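Local coordinates for protein ralf, proline/betaine transporter (Legionella pneumophila, PDB 4D7Q) that probably acts as a guanine nucleotide exchange factor, joining here the Sec7 domain of Legionella RalF to the capping domain of Rickettsia RalF, at residues 77-80 with 81-85; 262-265 with 266-269; 115-118 with 119-123; 107-110 with 111-114. The protein carries 2 engineered substitutions. One frame throughout, in Å; residues are numbered along the deposited sequence.

Contact 1: residues 77-80 with 81-85; sequences QVLK and AFTSQ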
loop_
_atom_site.group_PDB
_atom_site.type_symbol
_atom_site.label_atom_id
_atom_site.label_comp_id
_atom_site.label_asym_id
_atom_site.label_seq_id
_atom_site.Cartn_x
_atom_site.Cartn_y
_atom_site.Cartn_z
ATOM N N GLN A 77 1.060 -0.682 -15.158
ATOM C CA GLN A 77 0.378 -1.014 -16.395
ATOM C C GLN A 77 -0.576 -2.178 -16.160
ATOM O O GLN A 77 -1.690 -2.171 -16.687
ATOM C CB GLN A 77 1.375 -1.320 -17.515
ATOM C CG GLN A 77 2.064 -0.087 -18.117
ATOM C CD GLN A 77 3.346 -0.462 -18.824
ATOM O OE1 GLN A 77 3.706 -1.641 -18.966
ATOM N NE2 GLN A 77 4.078 0.533 -19.282
ATOM N N VAL A 78 -0.158 -3.146 -15.325
ATOM C CA VAL A 78 -0.992 -4.302 -14.966
ATOM C C VAL A 78 -2.230 -3.819 -14.185
ATOM O O VAL A 78 -3.356 -4.217 -14.515
ATOM C CB VAL A 78 -0.208 -5.438 -14.245
ATOM C CG1 VAL A 78 -1.171 -6.513 -13.724
ATOM C CG2 VAL A 78 0.827 -6.081 -15.183
ATOM N N LEU A 79 -2.022 -2.939 -13.168
ATOM C CA LEU A 79 -3.116 -2.372 -12.381
ATOM C C LEU A 79 -4.120 -1.554 -13.258
ATOM O O LEU A 79 -5.341 -1.666 -13.060
ATOM C CB LEU A 79 -2.582 -1.542 -11.203
ATOM C CG LEU A 79 -3.635 -0.735 -10.384
ATOM C CD1 LEU A 79 -4.615 -1.667 -9.661
ATOM C CD2 LEU A 79 -2.941 0.235 -9.412
ATOM N N LYS A 80 -3.613 -0.777 -14.246
ATOM C CA LYS A 80 -4.506 -0.022 -15.150
ATOM C C LYS A 80 -5.416 -1.021 -15.897
ATOM O O LYS A 80 -6.621 -0.808 -15.978
ATOM C CB LYS A 80 -3.688 0.842 -16.147
ATOM C CG LYS A 80 -4.543 1.708 -17.070
ATOM C CD LYS A 80 -3.687 2.740 -17.814
ATOM C CE LYS A 80 -4.421 3.458 -18.931
ATOM N NZ LYS A 80 -5.280 4.566 -18.426
ATOM N N ALA A 81 -4.838 -2.146 -16.373
ATOM C CA ALA A 81 -5.598 -3.174 -17.086
ATOM C C ALA A 81 -6.579 -3.877 -16.126
ATOM O O ALA A 81 -7.756 -4.035 -16.454
ATOM C CB ALA A 81 -4.653 -4.170 -17.731
ATOM N N PHE A 82 -6.115 -4.189 -14.904
ATOM C CA PHE A 82 -6.900 -4.845 -13.859
ATOM C C PHE A 82 -8.152 -4.036 -13.514
ATOM O O PHE A 82 -9.247 -4.590 -13.524
ATOM C CB PHE A 82 -6.023 -5.073 -12.605
ATOM C CG PHE A 82 -6.713 -5.748 -11.424
ATOM C CD1 PHE A 82 -6.741 -7.137 -11.314
ATOM C CD2 PHE A 82 -7.287 -4.993 -10.405
ATOM C CE1 PHE A 82 -7.339 -7.756 -10.204
ATOM C CE2 PHE A 82 -7.915 -5.610 -9.324
ATOM C CZ PHE A 82 -7.927 -6.988 -9.224
ATOM N N THR A 83 -7.987 -2.733 -13.212
ATOM C CA THR A 83 -9.108 -1.845 -12.853
ATOM C C THR A 83 -10.074 -1.566 -14.031
ATOM O O THR A 83 -11.285 -1.537 -13.813
ATOM C CB THR A 83 -8.608 -0.573 -12.132
ATOM O OG1 THR A 83 -7.728 -0.951 -11.068
ATOM C CG2 THR A 83 -9.764 0.266 -11.543
ATOM N N SER A 84 -9.548 -1.397 -15.266
ATOM C CA SER A 84 -10.359 -1.134 -16.474
ATOM C C SER A 84 -11.309 -2.279 -16.816
ATOM O O SER A 84 -12.344 -2.055 -17.451
ATOM C CB SER A 84 -9.469 -0.845 -17.676
ATOM O OG SER A 84 -8.784 -2.025 -18.066
ATOM N N GLN A 85 -10.968 -3.492 -16.363
ATOM C CA GLN A 85 -11.740 -4.714 -16.540
ATOM C C GLN A 85 -12.931 -4.755 -15.556
ATOM O O GLN A 85 -13.811 -5.605 -15.681
ATOM C CB GLN A 85 -10.813 -5.937 -16.393
ATOM C CG GLN A 85 -9.958 -6.198 -17.659
ATOM C CD GLN A 85 -8.683 -6.995 -17.440
ATOM O OE1 GLN A 85 -8.571 -7.835 -16.534
ATOM N NE2 GLN A 85 -7.688 -6.764 -18.298
#

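Contact 2: residues 262-265 with 266-269; sequences TGYK and GSVI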
loop_
_atom_site.group_PDB
_atom_site.type_symbol
_atom_site.label_atom_id
_atom_site.label_comp_id
_atom_site.label_asym_id
_atom_site.label_seq_id
_atom_site.Cartn_x
_atom_site.Cartn_y
_atom_site.Cartn_z
ATOM N N THR A 262 -2.978 8.283 6.280
ATOM C CA THR A 262 -2.337 6.982 6.548
ATOM C C THR A 262 -1.309 7.026 7.667
ATOM O O THR A 262 -0.869 5.970 8.144
ATOM C CB THR A 262 -1.593 6.493 5.288
ATOM O OG1 THR A 262 -0.606 7.441 4.962
ATOM C CG2 THR A 262 -2.496 6.253 4.102
ATOM N N GLY A 263 -0.898 8.234 8.039
ATOM C CA GLY A 263 0.108 8.418 9.073
ATOM C C GLY A 263 1.525 8.236 8.572
ATOM O O GLY A 263 2.473 8.240 9.366
ATOM N N TYR A 264 1.686 8.089 7.244
ATOM C CA TYR A 264 2.993 7.923 6.618
ATOM C C TYR A 264 3.729 9.233 6.699
ATOM O O TYR A 264 3.281 10.209 6.093
ATOM C CB TYR A 264 2.801 7.492 5.155
ATOM C CG TYR A 264 4.055 7.358 4.325
ATOM C CD1 TYR A 264 5.123 6.567 4.755
ATOM C CD2 TYR A 264 4.113 7.882 3.040
ATOM C CE1 TYR A 264 6.256 6.386 3.959
ATOM C CE2 TYR A 264 5.244 7.724 2.239
ATOM C CZ TYR A 264 6.316 6.982 2.705
ATOM O OH TYR A 264 7.397 6.811 1.884
ATOM N N LYS A 265 4.808 9.273 7.497
ATOM C CA LYS A 265 5.605 10.485 7.701
ATOM C C LYS A 265 6.679 10.634 6.623
ATOM O O LYS A 265 7.214 11.723 6.434
ATOM C CB LYS A 265 6.240 10.531 9.107
ATOM C CG LYS A 265 5.251 10.504 10.273
ATOM C CD LYS A 265 4.376 11.767 10.329
ATOM C CE LYS A 265 3.150 11.567 11.172
ATOM N NZ LYS A 265 2.375 12.829 11.327
ATOM N N GLY A 266 6.974 9.548 5.922
ATOM C CA GLY A 266 7.971 9.558 4.866
ATOM C C GLY A 266 8.942 8.409 4.971
ATOM O O GLY A 266 8.863 7.587 5.902
ATOM N N SER A 267 9.859 8.350 3.999
ATOM C CA SER A 267 10.849 7.272 3.917
ATOM C C SER A 267 12.284 7.750 4.070
ATOM O O SER A 267 12.709 8.704 3.410
ATOM C CB SER A 267 10.712 6.503 2.605
ATOM O OG SER A 267 9.607 5.613 2.601
ATOM N N VAL A 268 13.019 7.063 4.955
ATOM C CA VAL A 268 14.436 7.230 5.205
ATOM C C VAL A 268 15.112 6.301 4.188
ATOM O O VAL A 268 14.901 5.088 4.239
ATOM C CB VAL A 268 14.826 6.800 6.637
ATOM C CG1 VAL A 268 16.295 7.104 6.915
ATOM C CG2 VAL A 268 13.916 7.432 7.702
ATOM N N ILE A 269 15.903 6.869 3.261
ATOM C CA ILE A 269 16.626 6.118 2.247
ATOM C C ILE A 269 18.064 6.053 2.708
ATOM O O ILE A 269 18.693 7.090 2.929
ATOM C CB ILE A 269 16.444 6.718 0.809
ATOM C CG1 ILE A 269 14.922 6.860 0.402
ATOM C CG2 ILE A 269 17.253 5.932 -0.254
ATOM C CD1 ILE A 269 14.067 5.564 0.373
#

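Contact 3: residues 115-118 with 119-123; sequences RLVQ and SFSGA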
loop_
_atom_site.group_PDB
_atom_site.type_symbol
_atom_site.label_atom_id
_atom_site.label_comp_id
_atom_site.label_asym_id
_atom_site.label_seq_id
_atom_site.Cartn_x
_atom_site.Cartn_y
_atom_site.Cartn_z
ATOM N N ARG A 115 -1.746 4.138 -4.630
ATOM C CA ARG A 115 -1.847 3.704 -6.031
ATOM C C ARG A 115 -3.195 3.029 -6.350
ATOM O O ARG A 115 -3.753 3.254 -7.420
ATOM C CB ARG A 115 -0.666 2.831 -6.420
ATOM C CG ARG A 115 0.578 3.672 -6.618
ATOM C CD ARG A 115 1.775 2.837 -7.016
ATOM N NE ARG A 115 2.970 3.565 -6.638
ATOM C CZ ARG A 115 3.699 3.298 -5.569
ATOM N NH1 ARG A 115 3.440 2.223 -4.833
ATOM N NH2 ARG A 115 4.734 4.061 -5.262
ATOM N N LEU A 116 -3.740 2.254 -5.407
ATOM C CA LEU A 116 -5.035 1.591 -5.586
ATOM C C LEU A 116 -6.196 2.583 -5.634
ATOM O O LEU A 116 -7.052 2.477 -6.486
ATOM C CB LEU A 116 -5.251 0.546 -4.479
ATOM C CG LEU A 116 -4.290 -0.661 -4.467
ATOM C CD1 LEU A 116 -4.719 -1.659 -3.431
ATOM C CD2 LEU A 116 -4.151 -1.331 -5.864
ATOM N N VAL A 117 -6.210 3.550 -4.734
ATOM C CA VAL A 117 -7.247 4.577 -4.680
ATOM C C VAL A 117 -7.152 5.465 -5.952
ATOM O O VAL A 117 -8.176 5.740 -6.568
ATOM C CB VAL A 117 -7.209 5.371 -3.344
ATOM C CG1 VAL A 117 -8.297 6.443 -3.293
ATOM C CG2 VAL A 117 -7.321 4.432 -2.131
ATOM N N GLN A 118 -5.935 5.790 -6.401
ATOM C CA GLN A 118 -5.739 6.574 -7.632
ATOM C C GLN A 118 -6.276 5.812 -8.858
ATOM O O GLN A 118 -6.925 6.398 -9.723
ATOM C CB GLN A 118 -4.247 6.908 -7.823
ATOM C CG GLN A 118 -3.750 7.963 -6.820
ATOM C CD GLN A 118 -2.329 8.411 -7.048
ATOM O OE1 GLN A 118 -1.585 8.657 -6.108
ATOM N NE2 GLN A 118 -1.956 8.641 -8.289
ATOM N N SER A 119 -6.028 4.491 -8.901
ATOM C CA SER A 119 -6.499 3.630 -9.976
ATOM C C SER A 119 -8.035 3.611 -10.032
ATOM O O SER A 119 -8.603 3.834 -11.103
ATOM C CB SER A 119 -5.950 2.221 -9.771
ATOM O OG SER A 119 -6.216 1.437 -10.915
ATOM N N PHE A 120 -8.707 3.376 -8.883
ATOM C CA PHE A 120 -10.172 3.386 -8.827
ATOM C C PHE A 120 -10.711 4.758 -9.247
ATOM O O PHE A 120 -11.705 4.824 -9.977
ATOM C CB PHE A 120 -10.686 3.053 -7.401
ATOM C CG PHE A 120 -12.129 3.490 -7.183
ATOM C CD1 PHE A 120 -13.191 2.751 -7.720
ATOM C CD2 PHE A 120 -12.421 4.699 -6.552
ATOM C CE1 PHE A 120 -14.510 3.200 -7.606
ATOM C CE2 PHE A 120 -13.748 5.143 -6.441
ATOM C CZ PHE A 120 -14.784 4.384 -6.962
ATOM N N SER A 121 -10.091 5.843 -8.738
ATOM C CA SER A 121 -10.521 7.229 -9.007
ATOM C C SER A 121 -10.522 7.538 -10.509
ATOM O O SER A 121 -11.524 8.033 -11.024
ATOM C CB SER A 121 -9.635 8.225 -8.252
ATOM O OG SER A 121 -9.703 7.970 -6.856
ATOM N N GLY A 122 -9.445 7.171 -11.197
ATOM C CA GLY A 122 -9.328 7.382 -12.644
ATOM C C GLY A 122 -10.328 6.568 -13.444
ATOM O O GLY A 122 -10.972 7.086 -14.355
ATOM N N ALA A 123 -10.515 5.293 -13.067
ATOM C CA ALA A 123 -11.436 4.400 -13.771
ATOM C C ALA A 123 -12.914 4.725 -13.492
ATOM O O ALA A 123 -13.713 4.712 -14.419
ATOM C CB ALA A 123 -11.124 2.954 -13.445
#

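Contact 4: residues 107-110 with 111-114; sequences PGEA and QKID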
loop_
_atom_site.group_PDB
_atom_site.type_symbol
_atom_site.label_atom_id
_atom_site.label_comp_id
_atom_site.label_asym_id
_atom_site.label_seq_id
_atom_site.Cartn_x
_atom_site.Cartn_y
_atom_site.Cartn_z
ATOM N N PRO A 107 -2.945 -3.510 0.903
ATOM C CA PRO A 107 -1.581 -3.341 1.453
ATOM C C PRO A 107 -1.595 -2.419 2.674
ATOM O O PRO A 107 -2.533 -1.611 2.840
ATOM C CB PRO A 107 -0.794 -2.716 0.285
ATOM C CG PRO A 107 -1.805 -2.051 -0.558
ATOM C CD PRO A 107 -3.096 -2.831 -0.408
ATOM N N GLY A 108 -0.572 -2.573 3.515
ATOM C CA GLY A 108 -0.398 -1.775 4.725
ATOM C C GLY A 108 0.619 -0.661 4.564
ATOM O O GLY A 108 1.031 -0.058 5.552
ATOM N N GLU A 109 1.057 -0.409 3.317
ATOM C CA GLU A 109 2.010 0.654 2.968
ATOM C C GLU A 109 1.247 1.783 2.306
ATOM O O GLU A 109 0.390 1.518 1.457
ATOM C CB GLU A 109 3.118 0.134 2.052
ATOM C CG GLU A 109 4.045 -0.830 2.767
ATOM C CD GLU A 109 4.911 -1.605 1.808
ATOM O OE1 GLU A 109 5.758 -0.988 1.122
ATOM O OE2 GLU A 109 4.661 -2.820 1.666
ATOM N N ALA A 110 1.482 3.031 2.760
ATOM C CA ALA A 110 0.734 4.196 2.284
ATOM C C ALA A 110 0.800 4.393 0.760
ATOM O O ALA A 110 -0.233 4.636 0.138
ATOM C CB ALA A 110 1.213 5.453 2.980
ATOM N N GLN A 111 2.004 4.337 0.178
ATOM C CA GLN A 111 2.169 4.567 -1.276
ATOM C C GLN A 111 1.449 3.533 -2.110
ATOM O O GLN A 111 0.939 3.863 -3.183
ATOM C CB GLN A 111 3.645 4.592 -1.669
ATOM C CG GLN A 111 4.455 5.741 -1.089
ATOM C CD GLN A 111 5.828 5.670 -1.707
ATOM O OE1 GLN A 111 5.980 5.687 -2.930
ATOM N NE2 GLN A 111 6.833 5.431 -0.903
ATOM N N LYS A 112 1.375 2.287 -1.588
ATOM C CA LYS A 112 0.669 1.167 -2.203
ATOM C C LYS A 112 -0.850 1.389 -2.140
ATOM O O LYS A 112 -1.524 1.285 -3.167
ATOM C CB LYS A 112 1.097 -0.157 -1.566
ATOM C CG LYS A 112 2.530 -0.531 -1.926
ATOM C CD LYS A 112 2.933 -1.893 -1.441
ATOM C CE LYS A 112 4.322 -2.204 -1.954
ATOM N NZ LYS A 112 4.906 -3.304 -1.170
ATOM N N ILE A 113 -1.397 1.738 -0.964
ATOM C CA ILE A 113 -2.860 2.003 -0.868
ATOM C C ILE A 113 -3.253 3.219 -1.753
ATOM O O ILE A 113 -4.337 3.241 -2.342
ATOM C CB ILE A 113 -3.403 2.094 0.611
ATOM C CG1 ILE A 113 -4.948 1.871 0.686
ATOM C CG2 ILE A 113 -3.047 3.419 1.292
ATOM C CD1 ILE A 113 -5.392 0.445 0.659
ATOM N N ASP A 114 -2.346 4.210 -1.840
ATOM C CA ASP A 114 -2.493 5.412 -2.646
ATOM C C ASP A 114 -2.617 5.029 -4.133
ATOM O O ASP A 114 -3.520 5.506 -4.815
ATOM C CB ASP A 114 -1.282 6.319 -2.441
ATOM C CG ASP A 114 -1.484 7.729 -2.936
ATOM O OD1 ASP A 114 -2.629 8.183 -2.964
ATOM O OD2 ASP A 114 -0.497 8.379 -3.256
HETATM O O HOH W 1 7.704 -1.715 -0.901
#

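Contact 1: residues 77-80 with 81-85
The carbonyl oxygen of Leu79 is approached twice by Thr83. The backbone N of Thr83 makes a 2.9 Å hydrogen bond to Leu79 O. The hydroxyl follows, with Thr83 OG1 lying 3.2 Å from Leu79 O. It gets there because chi1 of -50° holds OG1 beside its own backbone N and opposite the carbonyl carbon, folded back along the helix. OG1 is also hydrogen-bonded to Ser119 OG on helix 110-127, and its single proton may go to either oxygen. Leu79 runs alongside Thr83, pointing the same way, and its CD1 stands 3.5 Å from Thr83 OG1. Leu79 CD1 also comes obliquely to the Phe82 ring, 4.3 Å from Phe82 CD2.

These residues lie in the last two turns of helix 73-84 in the Sec7 part. Its bonding ladder continues with Phe82 N to Val78 O (2.8 Å) and Ser84 N to Lys80 O (3.1 Å). On the inward side Phe82 stacks on His53, while Val78 packs on helices 44-54 and 61-68; Lys80 and Ser84 face solvent. Ser84 OG gives a 2.8 Å bond to Ala81 O, which Gln85 N meets from the same face at 3.3 Å. Hydroxyl residues thus suit this helix end: Ser84 gives its carbonyl a definite extra bond, while Thr83 keeps a buried hydroxyl between Leu79 O and Ser119 OG, its proton undecided.

Contact 2: residues 262-265 with 266-269
Tyr264 and Ser267 meet through their hydroxyls: Tyr264 OH donates to Ser267 OG over 2.6 Å, a short bond that lies at the ring's edge and in its plane. Between them the chain passes across one face of the tyrosine. Gly266 CA makes a CH-pi contact with that face, 3.9 Å from the ring centroid and 21° off the normal, and Gly266 N lies 3.7 Å from the ring plane on the same face, toward the rim. Tyr264 can lie along its own strand in this way because chi1 of 176° sets CG opposite the backbone N and beside the carbonyl carbon. Glycine suits the place against the ring, since phi of 132° is a backbone angle that residues with a CB rarely adopt.

The stretch opens strand 264-271 of the capping domain, the Rickettsia part, which pairs with strand 277-283 in a beta hairpin. Lys265 and Gly266 both bond through their backbones to Val282, an arrangement consistent with a beta bulge. Farther out, Ser267 OG is hydrogen-bonded to Glu279 across the hairpin, and the tyrosine ring meets that of Tyr283.

Just before the strand lies an ST turn, in which Tyr264 N donates to Thr262 OG1 over 3.3 Å. Gly263, with its positive phi, lets the chain leave helix 256-262 there, while Thr262 OG1 also bonds back to Leu258 O.

Contact 3: residues 115-118 with 119-123
A chi1 of -59° sets the hydroxyl of Ser121 beside its own backbone N and opposite its carbonyl carbon, folding it back onto Val117. Ser121 OG donates to Val117 O over 2.7 Å. It comes from above the carbonyl plane, 43° out of it, while Ser121 N reaches the same oxygen at 2.9 Å and nearer the plane. One residue thus grips Val117 O through two donors, and a small polar side chain one turn on can be buried with its proton spent. Val117 CG1, anti to its backbone N, lies 4.1 Å from Ser121 OG.

This is the middle of helix 110-127 in the Sec7 part, where the ordinary alpha-helical bonds run on either side of the serine: Phe120 N to Leu116 O and Gly122 N to Gln118 O, both 3.0 Å. The branched and aromatic residues suit the faces turned to the rest of the domain. Val117 packs on Ala142 and Phe143 of helix 135-152, Leu116 on Phe100, and the Phe120 ring meets Phe88 edge-to-face. At the edge of the Phe120 ring, near its plane, lies Val117 O. The CB of Ser119 rests 3.4 Å from Arg115 O, its hydroxyl bonded to that of Thr83 on helix 73-84.

Contact 4: residues 107-110 with 111-114
The first turn of helix 110-127 begins here, in the Sec7 part, with Glu109 at the N-cap position and Pro107 in the loop before it. Glu109 O takes the N-H of Ile113 over 3.0 Å, and Ala110 O takes that of Asp114 at 2.9 Å. The Glu109 side chain turns to Lys112 instead of to the helix end. The two run side by side, and Lys112 NZ forms a salt bridge with Glu109 OE2 at 2.9 Å, on the syn side of the carboxylate but 34° out of its plane. A chi1 of -70° with a fully extended chain beyond CG carries the ammonium there. The Lys112 ammonium also forms a salt bridge with Asp66, and a water donates to Glu109 OE1 at 2.9 Å. Lysine suits the spot because its long apolar stem packs on the proline: Lys112 CB lies 3.6 Å from Pro107 CG. Asp114 reaches away, bonded to Tyr139 and to Lys255 of the capping domain, a pairing across the engineered fusion. Ile113 meets the proline at CD, its CD1 4.1 Å from Pro107 CD, while its CG2 sits 3.3 Å from Ala110 O.

Overall arrangement
Along the chain the order is contact 1, contact 4, contact 3, then contact 2. The first three belong to the Sec7 part, the last to the capping domain. Contacts 4 and 3 adjoin on helix 110-127, their centres about 12 Å apart, and touch where Leu116 packs on Pro107. Contact 1 lies beside contact 3, about 10 Å between centres, where helices 73-84 and 110-127 pack through Thr83, Leu79 and Ser119. Contact 2 is centred about 11 Å from contact 4, on the opposite side of the chain's centre from contact 1. Its Tyr264 and Thr262 meet Gln111 and Ala110, so helix 110-127 reaches from the Sec7 core to the interface with the capping domain, made by the engineered fusion.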